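Local coordinates for protein similar to metal-dependent hydrolase (Staphylococcus aureus subsp. aureus Mu50, PDB 3ESH) that is a probable metal-dependent hydrolase of the metallo-beta-lactamase superfamily, whose substrate is not established, at residues I66-K70 / V81-S85; M109-A115 / T151-N156; M204-F208 / K233-I237; H213-V219 / I230-E234. Residue numbers count along the deposited sequence, not the author numbering.

Interaction 1 (I66-K70 / V81-S85)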
loop_
_atom_site.group_PDB
_atom_site.type_symbol
_atom_site.label_atom_id
_atom_site.label_comp_id
_atom_site.label_asym_id
_atom_site.label_seq_id
_atom_site.Cartn_x
_atom_site.Cartn_y
_atom_site.Cartn_z
ATOM N N ILE A 66 -28.801 -15.403 -15.882
ATOM C CA ILE A 66 -28.013 -15.973 -16.961
ATOM C C ILE A 66 -28.512 -15.662 -18.365
ATOM O O ILE A 66 -27.949 -16.146 -19.350
ATOM C CB ILE A 66 -27.903 -17.502 -16.817
ATOM C CG1 ILE A 66 -29.299 -18.099 -16.589
ATOM C CG2 ILE A 66 -26.922 -17.849 -15.698
ATOM C CD1 ILE A 66 -29.301 -19.606 -16.346
ATOM N N GLY A 67 -29.572 -14.868 -18.459
ATOM C CA GLY A 67 -30.106 -14.499 -19.757
ATOM C C GLY A 67 -30.712 -15.583 -20.639
ATOM O O GLY A 67 -31.019 -16.690 -20.186
ATOM N N ASN A 68 -30.864 -15.250 -21.924
ATOM C CA ASN A 68 -31.467 -16.142 -22.924
ATOM C C ASN A 68 -30.590 -16.226 -24.157
ATOM O O ASN A 68 -30.327 -15.221 -24.803
ATOM C CB ASN A 68 -32.848 -15.610 -23.293
ATOM C CG ASN A 68 -33.760 -15.528 -22.097
ATOM O OD1 ASN A 68 -34.325 -16.538 -21.665
ATOM N ND2 ASN A 68 -33.890 -14.330 -21.529
ATOM N N GLY A 69 -30.136 -17.433 -24.479
ATOM C CA GLY A 69 -29.263 -17.614 -25.626
ATOM C C GLY A 69 -27.829 -17.126 -25.433
ATOM O O GLY A 69 -27.044 -17.158 -26.377
ATOM N N LYS A 70 -27.477 -16.681 -24.224
ATOM C CA LYS A 70 -26.126 -16.180 -23.935
ATOM C C LYS A 70 -25.077 -17.268 -23.701
ATOM O O LYS A 70 -23.979 -17.212 -24.260
ATOM C CB LYS A 70 -26.172 -15.242 -22.722
ATOM C CG LYS A 70 -26.944 -13.951 -22.973
ATOM C CD LYS A 70 -26.279 -13.111 -24.064
ATOM C CE LYS A 70 -24.922 -12.580 -23.631
ATOM N NZ LYS A 70 -25.057 -11.341 -22.834
ATOM N N VAL A 81 -27.367 -25.711 -15.946
ATOM C CA VAL A 81 -28.535 -24.874 -16.137
ATOM C C VAL A 81 -29.741 -25.761 -16.475
ATOM O O VAL A 81 -29.718 -26.497 -17.458
ATOM C CB VAL A 81 -28.303 -23.891 -17.294
ATOM C CG1 VAL A 81 -29.347 -22.802 -17.272
ATOM C CG2 VAL A 81 -26.914 -23.317 -17.200
ATOM N N ASP A 82 -30.787 -25.700 -15.659
ATOM C CA ASP A 82 -31.981 -26.498 -15.927
ATOM C C ASP A 82 -32.872 -25.714 -16.868
ATOM O O ASP A 82 -33.390 -26.252 -17.847
ATOM C CB ASP A 82 -32.740 -26.796 -14.634
ATOM C CG ASP A 82 -31.884 -27.497 -13.616
ATOM O OD1 ASP A 82 -31.259 -28.530 -13.961
ATOM O OD2 ASP A 82 -31.836 -27.014 -12.465
ATOM N N GLU A 83 -33.046 -24.435 -16.549
ATOM C CA GLU A 83 -33.861 -23.532 -17.342
ATOM C C GLU A 83 -33.112 -22.214 -17.453
ATOM O O GLU A 83 -32.359 -21.847 -16.559
ATOM C CB GLU A 83 -35.219 -23.290 -16.662
ATOM C CG GLU A 83 -35.114 -22.570 -15.307
ATOM C CD GLU A 83 -36.469 -22.267 -14.670
ATOM O OE1 GLU A 83 -37.241 -21.474 -15.252
ATOM O OE2 GLU A 83 -36.765 -22.819 -13.584
ATOM N N GLU A 84 -33.305 -21.514 -18.560
ATOM C CA GLU A 84 -32.669 -20.223 -18.755
ATOM C C GLU A 84 -33.599 -19.191 -18.136
ATOM O O GLU A 84 -34.643 -19.536 -17.574
ATOM C CB GLU A 84 -32.474 -19.932 -20.244
ATOM C CG GLU A 84 -31.292 -20.667 -20.877
ATOM C CD GLU A 84 -31.204 -20.459 -22.385
ATOM O OE1 GLU A 84 -32.004 -21.074 -23.130
ATOM O OE2 GLU A 84 -30.344 -19.674 -22.829
ATOM N N SER A 85 -33.226 -17.927 -18.257
ATOM C CA SER A 85 -33.990 -16.830 -17.687
ATOM C C SER A 85 -35.442 -16.698 -18.153
ATOM O O SER A 85 -35.769 -16.979 -19.300
ATOM C CB SER A 85 -33.235 -15.520 -17.943
ATOM O OG SER A 85 -33.898 -14.408 -17.379
HETATM O O HOH W 1 -28.151 -17.684 -21.581
#
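Two backbone-centred hydrogen bonds join these loops. Ser85 N donates to Gly67 O at 3.2 Å, and Gly69 N donates to the carboxylate of Glu84 at OE2, 2.8 Å away. Gly67 and Gly69 both have positive phi, as this tightly turning loop passes the carbonyl of one and the amide of the other to segment 81-85. Water 1 extends the polar network: it donates to Ile66 O at 2.7 Å and to Glu84 OE2 at 3.2 Å, while accepting from Lys70 N at 2.9 Å, so the one carboxylate oxygen serves both a direct and a water-mediated link. The loops flank helix 73-78, and together they form part of the crossover that leads from strand 59-61 to its parallel neighbour 103-105 in the N-terminal sheet of the metallo-beta-lactamase fold. Apolar contact is concentrated at the other end, where Ile66 CD1 meets Val81 CG1 at 3.3 Å and lies 3.8 Å from Glu83 O. Behind the tip of Ile66, its CG1 comes within 4.3 Å of Ser85 N. Two polar ends are used elsewhere in the chain: Lys70 NZ bonds to Thr118 OG1 and to Ala115 O, and Ser85 OG to Ile87 N.

Interaction 2 (M109-A115 / T151-N156)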
loop_
_atom_site.group_PDB
_atom_site.type_symbol
_atom_site.label_atom_id
_atom_site.label_comp_id
_atom_site.label_asym_id
_atom_site.label_seq_id
_atom_site.Cartn_x
_atom_site.Cartn_y
_atom_site.Cartn_z
HETATM N N MSE A 109 -19.649 -8.395 -11.619
HETATM C CA MSE A 109 -19.841 -8.789 -13.021
HETATM C C MSE A 109 -19.569 -10.235 -13.454
HETATM O O MSE A 109 -19.377 -10.505 -14.640
HETATM C CB MSE A 109 -19.042 -7.842 -13.919
HETATM C CG MSE A 109 -19.504 -6.402 -13.871
HETATM SE SE MSE A 109 -21.312 -6.101 -14.611
HETATM C CE MSE A 109 -20.898 -6.755 -16.384
ATOM N N HIS A 110 -19.566 -11.161 -12.500
ATOM C CA HIS A 110 -19.361 -12.570 -12.837
ATOM C C HIS A 110 -20.516 -13.005 -13.767
ATOM O O HIS A 110 -21.590 -12.391 -13.755
ATOM C CB HIS A 110 -19.308 -13.397 -11.549
ATOM C CG HIS A 110 -18.029 -13.231 -10.791
ATOM N ND1 HIS A 110 -17.841 -13.745 -9.527
ATOM C CD2 HIS A 110 -16.866 -12.626 -11.125
ATOM C CE1 HIS A 110 -16.618 -13.463 -9.119
ATOM N NE2 HIS A 110 -16.005 -12.786 -10.069
ATOM N N PHE A 111 -20.304 -14.045 -14.568
ATOM C CA PHE A 111 -21.325 -14.471 -15.521
ATOM C C PHE A 111 -22.666 -14.846 -14.892
ATOM O O PHE A 111 -23.720 -14.545 -15.450
ATOM C CB PHE A 111 -20.817 -15.636 -16.382
ATOM C CG PHE A 111 -20.985 -16.983 -15.741
ATOM C CD1 PHE A 111 -20.007 -17.498 -14.901
ATOM C CD2 PHE A 111 -22.133 -17.735 -15.973
ATOM C CE1 PHE A 111 -20.167 -18.749 -14.300
ATOM C CE2 PHE A 111 -22.311 -18.983 -15.383
ATOM C CZ PHE A 111 -21.326 -19.494 -14.543
ATOM N N ASP A 112 -22.630 -15.498 -13.736
ATOM C CA ASP A 112 -23.862 -15.894 -13.071
ATOM C C ASP A 112 -24.722 -14.681 -12.703
ATOM O O ASP A 112 -25.886 -14.824 -12.357
ATOM C CB ASP A 112 -23.551 -16.748 -11.823
ATOM C CG ASP A 112 -22.442 -16.159 -10.952
ATOM O OD1 ASP A 112 -21.361 -15.832 -11.495
ATOM O OD2 ASP A 112 -22.645 -16.037 -9.706
ATOM N N HIS A 113 -24.158 -13.485 -12.811
ATOM C CA HIS A 113 -24.888 -12.260 -12.477
ATOM C C HIS A 113 -25.082 -11.296 -13.652
ATOM O O HIS A 113 -26.062 -10.558 -13.689
ATOM C CB HIS A 113 -24.175 -11.482 -11.352
ATOM C CG HIS A 113 -24.169 -12.181 -10.019
ATOM N ND1 HIS A 113 -23.568 -13.407 -9.816
ATOM C CD2 HIS A 113 -24.685 -11.817 -8.823
ATOM C CE1 HIS A 113 -23.717 -13.772 -8.554
ATOM N NE2 HIS A 113 -24.392 -12.826 -7.929
ATOM N N ALA A 114 -24.159 -11.315 -14.611
ATOM C CA ALA A 114 -24.221 -10.381 -15.732
ATOM C C ALA A 114 -24.585 -10.910 -17.121
ATOM O O ALA A 114 -24.821 -10.125 -18.034
ATOM C CB ALA A 114 -22.905 -9.629 -15.809
ATOM N N ALA A 115 -24.647 -12.223 -17.294
ATOM C CA ALA A 115 -24.984 -12.770 -18.610
ATOM C C ALA A 115 -26.325 -12.283 -19.158
ATOM O O ALA A 115 -26.478 -12.091 -20.368
ATOM C CB ALA A 115 -24.967 -14.277 -18.571
ATOM N N THR A 151 -14.894 -16.233 -15.534
ATOM C CA THR A 151 -16.248 -15.711 -15.281
ATOM C C THR A 151 -16.537 -14.338 -15.896
ATOM O O THR A 151 -17.692 -13.988 -16.110
ATOM C CB THR A 151 -16.621 -15.675 -13.766
ATOM O OG1 THR A 151 -15.570 -15.066 -13.007
ATOM C CG2 THR A 151 -16.868 -17.078 -13.257
ATOM N N TYR A 152 -15.498 -13.560 -16.178
ATOM C CA TYR A 152 -15.680 -12.265 -16.826
ATOM C C TYR A 152 -15.564 -12.544 -18.317
ATOM O O TYR A 152 -14.473 -12.818 -18.802
ATOM C CB TYR A 152 -14.596 -11.284 -16.422
ATOM C CG TYR A 152 -14.665 -10.849 -14.976
ATOM C CD1 TYR A 152 -15.862 -10.426 -14.419
ATOM C CD2 TYR A 152 -13.521 -10.793 -14.188
ATOM C CE1 TYR A 152 -15.919 -9.953 -13.116
ATOM C CE2 TYR A 152 -13.567 -10.308 -12.881
ATOM C CZ TYR A 152 -14.768 -9.896 -12.352
ATOM O OH TYR A 152 -14.839 -9.453 -11.049
ATOM N N TRP A 153 -16.686 -12.484 -19.030
ATOM C CA TRP A 153 -16.696 -12.785 -20.457
ATOM C C TRP A 153 -16.938 -11.589 -21.348
ATOM O O TRP A 153 -17.828 -10.785 -21.062
ATOM C CB TRP A 153 -17.783 -13.814 -20.779
ATOM C CG TRP A 153 -17.826 -15.033 -19.898
ATOM C CD1 TRP A 153 -16.792 -15.589 -19.204
ATOM C CD2 TRP A 153 -18.938 -15.914 -19.729
ATOM N NE1 TRP A 153 -17.186 -16.762 -18.627
ATOM C CE2 TRP A 153 -18.503 -16.989 -18.934
ATOM C CE3 TRP A 153 -20.266 -15.900 -20.184
ATOM C CZ2 TRP A 153 -19.346 -18.049 -18.577
ATOM C CZ3 TRP A 153 -21.101 -16.950 -19.831
ATOM C CH2 TRP A 153 -20.634 -18.011 -19.033
ATOM N N ASP A 154 -16.153 -11.490 -22.426
ATOM C CA ASP A 154 -16.291 -10.410 -23.410
ATOM C C ASP A 154 -17.710 -10.519 -23.941
ATOM O O ASP A 154 -18.386 -9.522 -24.200
ATOM C CB ASP A 154 -15.326 -10.618 -24.588
ATOM C CG ASP A 154 -13.886 -10.321 -24.228
ATOM O OD1 ASP A 154 -12.978 -10.803 -24.936
ATOM O OD2 ASP A 154 -13.664 -9.590 -23.244
ATOM N N LYS A 155 -18.142 -11.766 -24.088
ATOM C CA LYS A 155 -19.461 -12.089 -24.586
ATOM C C LYS A 155 -20.583 -11.369 -23.830
ATOM O O LYS A 155 -21.711 -11.304 -24.306
ATOM C CB LYS A 155 -19.650 -13.598 -24.507
ATOM C CG LYS A 155 -20.951 -14.100 -25.062
ATOM C CD LYS A 155 -20.897 -15.608 -25.284
ATOM C CE LYS A 155 -20.761 -16.382 -23.988
ATOM N NZ LYS A 155 -20.885 -17.837 -24.256
ATOM N N ASN A 156 -20.262 -10.823 -22.661
ATOM C CA ASN A 156 -21.232 -10.119 -21.816
ATOM C C ASN A 156 -21.174 -8.596 -21.908
ATOM O O ASN A 156 -21.812 -7.906 -21.119
ATOM C CB ASN A 156 -21.058 -10.528 -20.342
ATOM C CG ASN A 156 -21.550 -11.943 -20.053
ATOM O OD1 ASN A 156 -21.270 -12.492 -18.997
ATOM N ND2 ASN A 156 -22.291 -12.531 -20.991
HETATM O O HOH W 2 -19.332 -11.892 -16.926
HETATM O O HOH W 3 -24.193 -9.835 -20.851
#
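His110 sits at the N-cap of the short helix 111-114, its carbonyl accepting from His113 N and Ala114 N, each at 2.9 Å, while Ala115 N reaches Phe111 O at 3.1 Å. Segment 151-156 runs alongside and ends in a 3-10 turn; CA atoms lie 5.1 Å apart at His110 and Thr151, and 5.6 Å apart at Ala115 and Asn156. Waters occupy the spaces between the chains. Water 2 is 2.7 Å from Met109 O and 2.8 Å from Thr151 O; water 3 is 2.9 Å from Ala114 O and 3.1 Å from Asn156 O. Among the side chains, Phe111 dominates: its CB stands 3.4 Å above the centroid of the Trp153 six-membered ring in a CH-pi contact, and its own ring runs nearly parallel to that ring (10°) but slides past it with little overlap. Thr151 CG2 touches the Phe111 edge, CD1 being 3.6 Å away. His110 CD2 meets Thr151 OG1 at 3.3 Å and Tyr152 CE1 at 3.5 Å; the Tyr152 hydroxyl bonds to Glu137. His108, His110, Asp112 and His113 form the HxHxDH sequence characteristic of metallo-beta-lactamases. Segment 151-156 meets the His110 ring at CD2, which leaves His110 ND1 on the far side from these contacts, consistent with a role as ligand in a probable metal site that is empty here.

Interaction 3 (M204-F208 / K233-I237)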
loop_
_atom_site.group_PDB
_atom_site.type_symbol
_atom_site.label_atom_id
_atom_site.label_comp_id
_atom_site.label_asym_id
_atom_site.label_seq_id
_atom_site.Cartn_x
_atom_site.Cartn_y
_atom_site.Cartn_z
HETATM N N MSE A 204 -26.185 -8.983 0.555
HETATM C CA MSE A 204 -24.732 -9.006 0.606
HETATM C C MSE A 204 -24.064 -9.739 -0.558
HETATM O O MSE A 204 -22.899 -10.123 -0.473
HETATM C CB MSE A 204 -24.282 -9.567 1.957
HETATM C CG MSE A 204 -24.366 -8.501 3.017
HETATM SE SE MSE A 204 -24.146 -9.167 4.763
HETATM C CE MSE A 204 -22.326 -9.695 4.628
ATOM N N GLY A 205 -24.800 -9.903 -1.660
ATOM C CA GLY A 205 -24.232 -10.574 -2.817
ATOM C C GLY A 205 -23.488 -11.868 -2.496
ATOM O O GLY A 205 -23.871 -12.600 -1.593
ATOM N N ASP A 206 -22.411 -12.140 -3.231
ATOM C CA ASP A 206 -21.660 -13.372 -3.025
ATOM C C ASP A 206 -20.740 -13.397 -1.807
ATOM O O ASP A 206 -19.863 -14.246 -1.698
ATOM C CB ASP A 206 -20.875 -13.726 -4.290
ATOM C CG ASP A 206 -21.765 -14.276 -5.385
ATOM O OD1 ASP A 206 -22.950 -14.555 -5.105
ATOM O OD2 ASP A 206 -21.290 -14.441 -6.531
ATOM N N ILE A 207 -20.954 -12.464 -0.891
ATOM C CA ILE A 207 -20.176 -12.403 0.330
ATOM C C ILE A 207 -21.052 -13.078 1.410
ATOM O O ILE A 207 -20.622 -13.303 2.540
ATOM C CB ILE A 207 -19.797 -10.917 0.673
ATOM C CG1 ILE A 207 -18.300 -10.826 0.923
ATOM C CG2 ILE A 207 -20.528 -10.423 1.901
ATOM C CD1 ILE A 207 -17.469 -11.409 -0.184
ATOM N N PHE A 208 -22.279 -13.416 1.017
ATOM C CA PHE A 208 -23.256 -14.113 1.852
ATOM C C PHE A 208 -24.225 -14.722 0.834
ATOM O O PHE A 208 -25.400 -14.365 0.783
ATOM C CB PHE A 208 -23.987 -13.125 2.768
ATOM C CG PHE A 208 -24.791 -13.787 3.873
ATOM C CD1 PHE A 208 -25.493 -13.011 4.797
ATOM C CD2 PHE A 208 -24.843 -15.177 3.997
ATOM C CE1 PHE A 208 -26.232 -13.607 5.829
ATOM C CE2 PHE A 208 -25.574 -15.779 5.022
ATOM C CZ PHE A 208 -26.272 -14.989 5.939
ATOM N N LYS A 233 -17.890 -9.844 6.521
ATOM C CA LYS A 233 -18.928 -10.667 7.129
ATOM C C LYS A 233 -18.886 -10.574 8.653
ATOM O O LYS A 233 -19.932 -10.483 9.295
ATOM C CB LYS A 233 -18.764 -12.134 6.701
ATOM C CG LYS A 233 -19.038 -12.384 5.218
ATOM C CD LYS A 233 -18.777 -13.825 4.822
ATOM C CE LYS A 233 -19.801 -14.757 5.411
ATOM N NZ LYS A 233 -19.488 -16.162 5.030
ATOM N N GLU A 234 -17.683 -10.600 9.227
ATOM C CA GLU A 234 -17.529 -10.519 10.680
ATOM C C GLU A 234 -18.184 -9.269 11.259
ATOM O O GLU A 234 -18.750 -9.313 12.349
ATOM C CB GLU A 234 -16.048 -10.537 11.071
ATOM C CG GLU A 234 -15.805 -10.202 12.540
ATOM C CD GLU A 234 -14.326 -10.123 12.910
ATOM O OE1 GLU A 234 -13.597 -9.344 12.267
ATOM O OE2 GLU A 234 -13.898 -10.833 13.846
ATOM N N ARG A 235 -18.139 -8.165 10.523
ATOM C CA ARG A 235 -18.713 -6.934 11.028
ATOM C C ARG A 235 -20.130 -6.611 10.558
ATOM O O ARG A 235 -20.955 -6.164 11.351
ATOM C CB ARG A 235 -17.779 -5.756 10.726
ATOM C CG ARG A 235 -18.357 -4.745 9.764
ATOM C CD ARG A 235 -17.534 -3.478 9.690
ATOM N NE ARG A 235 -18.169 -2.532 8.785
ATOM C CZ ARG A 235 -18.205 -2.663 7.463
ATOM N NH1 ARG A 235 -17.622 -3.709 6.883
ATOM N NH2 ARG A 235 -18.847 -1.766 6.724
HETATM N N MSE A 236 -20.420 -6.836 9.282
HETATM C CA MSE A 236 -21.748 -6.541 8.738
HETATM C C MSE A 236 -22.883 -7.366 9.332
HETATM O O MSE A 236 -23.839 -6.806 9.871
HETATM C CB MSE A 236 -21.762 -6.728 7.221
HETATM C CG MSE A 236 -20.784 -5.847 6.516
HETATM SE SE MSE A 236 -20.967 -6.130 4.613
HETATM C CE MSE A 236 -20.647 -4.326 4.138
ATOM N N ILE A 237 -22.787 -8.692 9.230
ATOM C CA ILE A 237 -23.835 -9.580 9.725
ATOM C C ILE A 237 -24.316 -9.295 11.153
ATOM O O ILE A 237 -25.517 -9.169 11.387
ATOM C CB ILE A 237 -23.406 -11.057 9.554
ATOM C CG1 ILE A 237 -23.259 -11.352 8.059
ATOM C CG2 ILE A 237 -24.429 -11.995 10.165
ATOM C CD1 ILE A 237 -22.772 -12.752 7.719
HETATM O O HOH W 4 -19.481 -16.259 2.451
#
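The protruding end of selenomethionine Met204 is the main bump. Its CE pushes against helix 226-242 in the hollow bounded by selenomethionine Met236 (3.8 Å to SE), Ile237 (3.9 Å to CG1) and the aliphatic part of Lys233 (4.3 Å to CG). A second fit lies beside it: Ile237 CD1 rests over the face of the Phe208 ring, 4.3 Å from the centroid, in a CH-pi contact. The Lys233 chain passes along Ile207, with CG 4.1 Å from Ile207 CG2 and CD only 3.0 Å from Ile207 O. Water 4 fills the space beyond, accepting from Lys233 NZ at 2.6 Å and donating to Ile207 O at 3.2 Å; the ammonium also bonds to His213 O and Asn215 O. Glu234 and Arg235 lie on the outer side of the helix, where they meet Glu168, Gln135 and His139 of the second subunit. In the sandwich fold of metallo-beta-lactamases, the loop that leaves strand 199-203 packs here against an outer helix; that loop carries Asp206, which together with His110 and His185 probably marks a metal site, vacant in this model.

Interaction 4 (H213-V219 / I230-E234)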
loop_
_atom_site.group_PDB
_atom_site.type_symbol
_atom_site.label_atom_id
_atom_site.label_comp_id
_atom_site.label_asym_id
_atom_site.label_seq_id
_atom_site.Cartn_x
_atom_site.Cartn_y
_atom_site.Cartn_z
ATOM N N HIS A 213 -24.091 -19.831 4.429
ATOM C CA HIS A 213 -22.830 -19.117 4.533
ATOM C C HIS A 213 -22.827 -18.045 5.628
ATOM O O HIS A 213 -21.994 -17.141 5.618
ATOM C CB HIS A 213 -22.465 -18.469 3.197
ATOM C CG HIS A 213 -22.171 -19.456 2.109
ATOM N ND1 HIS A 213 -23.159 -20.045 1.353
ATOM C CD2 HIS A 213 -20.999 -19.975 1.673
ATOM C CE1 HIS A 213 -22.608 -20.887 0.493
ATOM N NE2 HIS A 213 -21.302 -20.860 0.670
ATOM N N LYS A 214 -23.748 -18.154 6.576
ATOM C CA LYS A 214 -23.820 -17.178 7.646
ATOM C C LYS A 214 -22.549 -17.103 8.489
ATOM O O LYS A 214 -22.151 -16.022 8.915
ATOM C CB LYS A 214 -25.006 -17.459 8.560
ATOM C CG LYS A 214 -25.258 -16.329 9.503
ATOM C CD LYS A 214 -26.185 -16.721 10.625
ATOM C CE LYS A 214 -26.172 -15.657 11.697
ATOM N NZ LYS A 214 -26.817 -16.149 12.949
ATOM N N ASN A 215 -21.913 -18.241 8.749
ATOM C CA ASN A 215 -20.677 -18.231 9.532
ATOM C C ASN A 215 -19.643 -17.434 8.723
ATOM O O ASN A 215 -19.332 -17.781 7.588
ATOM C CB ASN A 215 -20.168 -19.653 9.756
ATOM C CG ASN A 215 -18.955 -19.704 10.671
ATOM O OD1 ASN A 215 -18.017 -18.913 10.527
ATOM N ND2 ASN A 215 -18.962 -20.651 11.615
ATOM N N PRO A 216 -19.088 -16.367 9.306
ATOM C CA PRO A 216 -18.107 -15.584 8.559
ATOM C C PRO A 216 -16.955 -16.401 7.971
ATOM O O PRO A 216 -16.407 -16.041 6.914
ATOM C CB PRO A 216 -17.659 -14.532 9.574
ATOM C CG PRO A 216 -17.832 -15.217 10.871
ATOM C CD PRO A 216 -19.157 -15.927 10.707
ATOM N N LEU A 217 -16.597 -17.499 8.636
ATOM C CA LEU A 217 -15.509 -18.349 8.161
ATOM C C LEU A 217 -15.894 -19.216 6.957
ATOM O O LEU A 217 -15.030 -19.792 6.292
ATOM C CB LEU A 217 -15.013 -19.249 9.286
ATOM C CG LEU A 217 -14.380 -18.538 10.487
ATOM C CD1 LEU A 217 -13.941 -19.561 11.521
ATOM C CD2 LEU A 217 -13.208 -17.687 10.029
ATOM N N TRP A 218 -17.186 -19.312 6.675
ATOM C CA TRP A 218 -17.660 -20.121 5.563
ATOM C C TRP A 218 -17.770 -19.298 4.278
ATOM O O TRP A 218 -18.864 -18.890 3.892
ATOM C CB TRP A 218 -19.026 -20.735 5.908
ATOM C CG TRP A 218 -18.974 -21.865 6.925
ATOM C CD1 TRP A 218 -18.166 -21.946 8.026
ATOM C CD2 TRP A 218 -19.804 -23.036 6.953
ATOM N NE1 TRP A 218 -18.443 -23.091 8.735
ATOM C CE2 TRP A 218 -19.446 -23.778 8.102
ATOM C CE3 TRP A 218 -20.818 -23.528 6.126
ATOM C CZ2 TRP A 218 -20.062 -24.977 8.443
ATOM C CZ3 TRP A 218 -21.438 -24.728 6.465
ATOM C CH2 TRP A 218 -21.056 -25.435 7.617
ATOM N N VAL A 219 -16.634 -19.054 3.622
ATOM C CA VAL A 219 -16.626 -18.293 2.377
ATOM C C VAL A 219 -16.303 -19.213 1.199
ATOM O O VAL A 219 -15.624 -20.227 1.362
ATOM C CB VAL A 219 -15.594 -17.138 2.423
ATOM C CG1 VAL A 219 -15.926 -16.199 3.549
ATOM C CG2 VAL A 219 -14.181 -17.687 2.586
ATOM N N ILE A 230 -14.114 -12.370 4.992
ATOM C CA ILE A 230 -14.331 -12.659 6.388
ATOM C C ILE A 230 -14.431 -11.341 7.170
ATOM O O ILE A 230 -15.330 -11.163 7.993
ATOM C CB ILE A 230 -13.183 -13.527 6.932
ATOM C CG1 ILE A 230 -13.187 -14.865 6.185
ATOM C CG2 ILE A 230 -13.321 -13.712 8.435
ATOM C CD1 ILE A 230 -11.942 -15.693 6.381
ATOM N N ARG A 231 -13.516 -10.418 6.902
ATOM C CA ARG A 231 -13.529 -9.140 7.582
ATOM C C ARG A 231 -14.895 -8.482 7.455
ATOM O O ARG A 231 -15.474 -8.055 8.443
ATOM C CB ARG A 231 -12.466 -8.205 7.008
ATOM C CG ARG A 231 -12.434 -6.812 7.644
ATOM C CD ARG A 231 -11.441 -5.899 6.914
ATOM N NE ARG A 231 -11.493 -4.522 7.386
ATOM C CZ ARG A 231 -10.771 -4.038 8.398
ATOM N NH1 ARG A 231 -9.922 -4.824 9.056
ATOM N NH2 ARG A 231 -10.893 -2.759 8.754
ATOM N N GLU A 232 -15.417 -8.409 6.238
ATOM C CA GLU A 232 -16.720 -7.776 5.997
ATOM C C GLU A 232 -17.868 -8.526 6.672
ATOM O O GLU A 232 -18.725 -7.914 7.307
ATOM C CB GLU A 232 -16.997 -7.661 4.493
ATOM C CG GLU A 232 -16.005 -6.809 3.746
ATOM C CD GLU A 232 -16.079 -5.343 4.136
ATOM O OE1 GLU A 232 -17.121 -4.700 3.883
ATOM O OE2 GLU A 232 -15.095 -4.835 4.696
ATOM N N LYS A 233 -17.890 -9.844 6.521
ATOM C CA LYS A 233 -18.928 -10.667 7.129
ATOM C C LYS A 233 -18.886 -10.574 8.653
ATOM O O LYS A 233 -19.932 -10.483 9.295
ATOM C CB LYS A 233 -18.764 -12.134 6.701
ATOM C CG LYS A 233 -19.038 -12.384 5.218
ATOM C CD LYS A 233 -18.777 -13.825 4.822
ATOM C CE LYS A 233 -19.801 -14.757 5.411
ATOM N NZ LYS A 233 -19.488 -16.162 5.030
ATOM N N GLU A 234 -17.683 -10.600 9.227
ATOM C CA GLU A 234 -17.529 -10.519 10.680
ATOM C C GLU A 234 -18.184 -9.269 11.259
ATOM O O GLU A 234 -18.750 -9.313 12.349
ATOM C CB GLU A 234 -16.048 -10.537 11.071
ATOM C CG GLU A 234 -15.805 -10.202 12.540
ATOM C CD GLU A 234 -14.326 -10.123 12.910
ATOM O OE1 GLU A 234 -13.597 -9.344 12.267
ATOM O OE2 GLU A 234 -13.898 -10.833 13.846
#
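This is a polar anchor with an apolar flank: a lysine of helix 226-242 reaches into the preceding loop, in the crossover that leads from strand 199-203 through this helix to the parallel neighbour 246-248, in the second sheet of the metallo-beta-lactamase sandwich. Lys233 NZ donates to His213 O at 2.8 Å and to Asn215 O at 3.0 Å. Trp218 O is also 3.0 Å from Lys233 NZ, but the angle is too poor for a bond. The loop is folded so that its carbonyls gather: a type I turn runs from Asn215 to Trp218, closed by Trp218 N to Asn215 O at 2.8 Å, and Asn215 OD1 takes Leu217 N at 2.8 Å in an Asx turn. Asn215 O therefore serves both the turn and the lysine. Around this centre, Pro216 CB packs on Lys233 CB at 3.9 Å, while Ile230 meets Val219 (CG1 to CG1, 4.0 Å) and Leu217 (CG2 to CD2, 4.3 Å); Pro216 O comes within 3.5 Å of Ile230 CG1. Arg147 of the third subunit rests against Leu217 and Ile230, and Glu234 turns to His139 of the second subunit. The buried ammonium is thus met by backbone carbonyls, with no acidic side chain in segment 213-219 to pair with it, which ties the loop's conformation to the helix.

Interactions 2 and 3 are buried; interactions 1 and 4 are only partly so, and their centres lie about 30 Å apart on opposite sides of the chain's centre. Interactions 3 and 4 share helix 226-242 and Lys233, whose aliphatic chain packs in both and whose ammonium bonds directly to carbonyls in interaction 4 but through a water in interaction 3; both also touch the second subunit. Interaction 1 joins interaction 2 through Lys70 NZ, probably hydrogen-bonded to Ala115 O. Interactions 2 and 3 meet where His113 and Asp112 approach Asp206, at the probable metal site. The chemistry shifts from backbone and carboxylate hydrogen bonds in 1, through aromatic packing with bridging waters in 2 and apolar packing in 3, to lysine-to-carbonyl bonding in 4.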